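PDB 5AWW: putative preprotein translocase, SecG subunit from Thermus thermophilus, which is the SecG subunit of the membrane-embedded SecYEG translocon and probably takes part in an early step of protein export. Local coordinates for residues F11-V15 with V62-A67. Residues are numbered along the deposited sequence.
Sequences FYLGV and VFAALA
This is antiparallel helix-helix packing between the two membrane-spanning helices of SecG: residues 11-15 lie on helix 3-25 and residues 62-67 on helix 50-72. Both segments are regular alpha-helix, with backbone hydrogen bonds from N of residue i+4 to O of residue i, such as Val15 N to Phe11 O and Ala67 N to Phe63 O, each 2.9 Å. Their axes approach to 9.8 Å, and the N-to-C directions make an angle of 151°. Build the register on two CA pairs, Tyr12 with Leu66 and Val15 with Phe63, both 6.3 Å apart. The two segments bury 333 Å² between them, both sides summed, and the packing is essentially apolar.

Tyr12 contributes most. Its chi1 is t, which carries the ring across to the other helix: CD1 meets Leu66 CB at 3.6 Å near the ring plane, and CE1 comes within 3.7 Å of Ala67 N. The Phe63 ring, also chi1 t, lies nearly parallel to it (19°), but with centroids 5.2 Å apart the two are slid so far that they barely overlap; Tyr12 OH sits 3.2 Å from Phe63 CE1. That hydroxyl hydrogen-bonds a polar side chain of SecY. Val15 fills the next turn, with CG1 3.8 Å from Phe63 CB and CG2 4.0 Å from Val62 CG1. Leu66, in the mt rotamer, extends between the turns and brings CD1 to 4.1 Å from both Val15 CG2 and Phe11 C.

SecY also packs on Phe63 and Ala64, while bound monoolein touches Val62 and Ala65, as expected of the antiparallel transmembrane hairpin of SecG at the periphery of the SecY channel.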
ATOM      1  N   PHE C  11      32.933   5.430  -6.683  1.00 30.60           N
ATOM      2  CA  PHE C  11      32.386   6.021  -5.469  1.00 34.35           C
ATOM      3  C   PHE C  11      30.880   5.809  -5.395  1.00 40.63           C
ATOM      4  O   PHE C  11      30.344   5.496  -4.335  1.00 48.26           O
ATOM      5  CB  PHE C  11      32.720   7.509  -5.390  1.00 32.05           C
ATOM      6  CG  PHE C  11      33.840   7.822  -4.444  1.00 45.21           C
ATOM      7  CD1 PHE C  11      35.152   7.848  -4.886  1.00 46.50           C
ATOM      8  CD2 PHE C  11      33.584   8.073  -3.107  1.00 58.78           C
ATOM      9  CE1 PHE C  11      36.185   8.130  -4.013  1.00 46.26           C
ATOM     10  CE2 PHE C  11      34.612   8.354  -2.230  1.00 43.13           C
ATOM     11  CZ  PHE C  11      35.912   8.382  -2.683  1.00 45.22           C
ATOM     12  N   TYR C  12      30.210   5.975  -6.530  1.00 43.04           N
ATOM     13  CA  TYR C  12      28.769   5.749  -6.640  1.00 34.43           C
ATOM     14  C   TYR C  12      28.396   4.321  -6.241  1.00 33.80           C
ATOM     15  O   TYR C  12      27.514   4.100  -5.408  1.00 34.73           O
ATOM     16  CB  TYR C  12      28.318   6.041  -8.073  1.00 37.91           C
ATOM     17  CG  TYR C  12      26.828   6.132  -8.281  1.00 33.31           C
ATOM     18  CD1 TYR C  12      26.084   7.142  -7.688  1.00 40.98           C
ATOM     19  CD2 TYR C  12      26.168   5.229  -9.103  1.00 41.13           C
ATOM     20  CE1 TYR C  12      24.719   7.237  -7.889  1.00 44.30           C
ATOM     21  CE2 TYR C  12      24.806   5.315  -9.312  1.00 44.65           C
ATOM     22  CZ  TYR C  12      24.086   6.321  -8.703  1.00 37.93           C
ATOM     23  OH  TYR C  12      22.730   6.409  -8.908  1.00 37.60           O
ATOM     24  N   LEU C  13      29.092   3.362  -6.843  1.00 27.93           N
ATOM     25  CA  LEU C  13      28.910   1.944  -6.554  1.00 36.45           C
ATOM     26  C   LEU C  13      29.182   1.624  -5.087  1.00 37.37           C
ATOM     27  O   LEU C  13      28.417   0.899  -4.451  1.00 32.05           O
ATOM     28  CB  LEU C  13      29.826   1.106  -7.453  1.00 29.14           C
ATOM     29  CG  LEU C  13      29.930  -0.393  -7.173  1.00 30.56           C
ATOM     30  CD1 LEU C  13      28.584  -1.073  -7.356  1.00 25.00           C
ATOM     31  CD2 LEU C  13      30.979  -1.020  -8.076  1.00 43.37           C
ATOM     32  N   GLY C  14      30.275   2.169  -4.561  1.00 43.86           N
ATOM     33  CA  GLY C  14      30.656   1.943  -3.178  1.00 43.85           C
ATOM     34  C   GLY C  14      29.622   2.461  -2.199  1.00 37.37           C
ATOM     35  O   GLY C  14      29.249   1.768  -1.253  1.00 37.73           O
ATOM     36  N   VAL C  15      29.159   3.686  -2.428  1.00 32.16           N
ATOM     37  CA  VAL C  15      28.125   4.285  -1.597  1.00 36.16           C
ATOM     38  C   VAL C  15      26.853   3.452  -1.686  1.00 38.74           C
ATOM     39  O   VAL C  15      26.177   3.228  -0.682  1.00 38.12           O
ATOM     40  CB  VAL C  15      27.828   5.747  -2.013  1.00 47.43           C
ATOM     41  CG1 VAL C  15      26.574   6.265  -1.315  1.00 33.52           C
ATOM     42  CG2 VAL C  15      29.018   6.643  -1.697  1.00 37.70           C
ATOM     43  N   VAL C  62      24.472  11.777  -0.114  1.00 40.33           N
ATOM     44  CA  VAL C  62      25.660  11.613  -0.946  1.00 39.96           C
ATOM     45  C   VAL C  62      25.332  10.833  -2.214  1.00 41.71           C
ATOM     46  O   VAL C  62      25.771  11.196  -3.302  1.00 33.72           O
ATOM     47  CB  VAL C  62      26.797  10.900  -0.180  1.00 42.79           C
ATOM     48  CG1 VAL C  62      27.904  10.471  -1.131  1.00 24.92           C
ATOM     49  CG2 VAL C  62      27.347  11.801   0.909  1.00 35.28           C
ATOM     50  N   PHE C  63      24.556   9.765  -2.067  1.00 38.19           N
ATOM     51  CA  PHE C  63      24.141   8.955  -3.209  1.00 36.52           C
ATOM     52  C   PHE C  63      23.312   9.772  -4.200  1.00 43.49           C
ATOM     53  O   PHE C  63      23.524   9.699  -5.417  1.00 36.76           O
ATOM     54  CB  PHE C  63      23.352   7.734  -2.735  1.00 28.30           C
ATOM     55  CG  PHE C  63      22.519   7.097  -3.807  1.00 42.70           C
ATOM     56  CD1 PHE C  63      23.109   6.337  -4.802  1.00 39.24           C
ATOM     57  CD2 PHE C  63      21.141   7.257  -3.817  1.00 53.58           C
ATOM     58  CE1 PHE C  63      22.345   5.754  -5.791  1.00 39.02           C
ATOM     59  CE2 PHE C  63      20.369   6.675  -4.802  1.00 42.43           C
ATOM     60  CZ  PHE C  63      20.970   5.921  -5.790  1.00 45.12           C
ATOM     61  N   ALA C  64      22.369  10.548  -3.673  1.00 37.31           N
ATOM     62  CA  ALA C  64      21.540  11.416  -4.503  1.00 38.31           C
ATOM     63  C   ALA C  64      22.396  12.431  -5.261  1.00 41.88           C
ATOM     64  O   ALA C  64      22.259  12.606  -6.479  1.00 37.18           O
ATOM     65  CB  ALA C  64      20.510  12.127  -3.646  1.00 28.38           C
ATOM     66  N   ALA C  65      23.284  13.092  -4.524  1.00 39.26           N
ATOM     67  CA  ALA C  65      24.162  14.104  -5.091  1.00 33.03           C
ATOM     68  C   ALA C  65      25.079  13.504  -6.151  1.00 39.86           C
ATOM     69  O   ALA C  65      25.423  14.170  -7.124  1.00 38.06           O
ATOM     70  CB  ALA C  65      24.978  14.769  -3.993  1.00 32.09           C
ATOM     71  N   LEU C  66      25.473  12.249  -5.958  1.00 34.38           N
ATOM     72  CA  LEU C  66      26.320  11.558  -6.922  1.00 32.29           C
ATOM     73  C   LEU C  66      25.519  11.184  -8.162  1.00 39.58           C
ATOM     74  O   LEU C  66      26.062  11.139  -9.267  1.00 40.97           O
ATOM     75  CB  LEU C  66      26.953  10.308  -6.302  1.00 33.51           C
ATOM     76  CG  LEU C  66      28.166  10.512  -5.388  1.00 41.01           C
ATOM     77  CD1 LEU C  66      28.660   9.183  -4.833  1.00 30.11           C
ATOM     78  CD2 LEU C  66      29.285  11.233  -6.124  1.00 30.80           C
ATOM     79  N   ALA C  67      24.228  10.914  -7.982  1.00 34.73           N
ATOM     80  CA  ALA C  67      23.354  10.660  -9.123  1.00 27.89           C
ATOM     81  C   ALA C  67      23.227  11.930  -9.954  1.00 35.21           C
ATOM     82  O   ALA C  67      23.259  11.889 -11.191  1.00 39.96           O
ATOM     83  CB  ALA C  67      21.990  10.178  -8.663  1.00 31.97           C
TER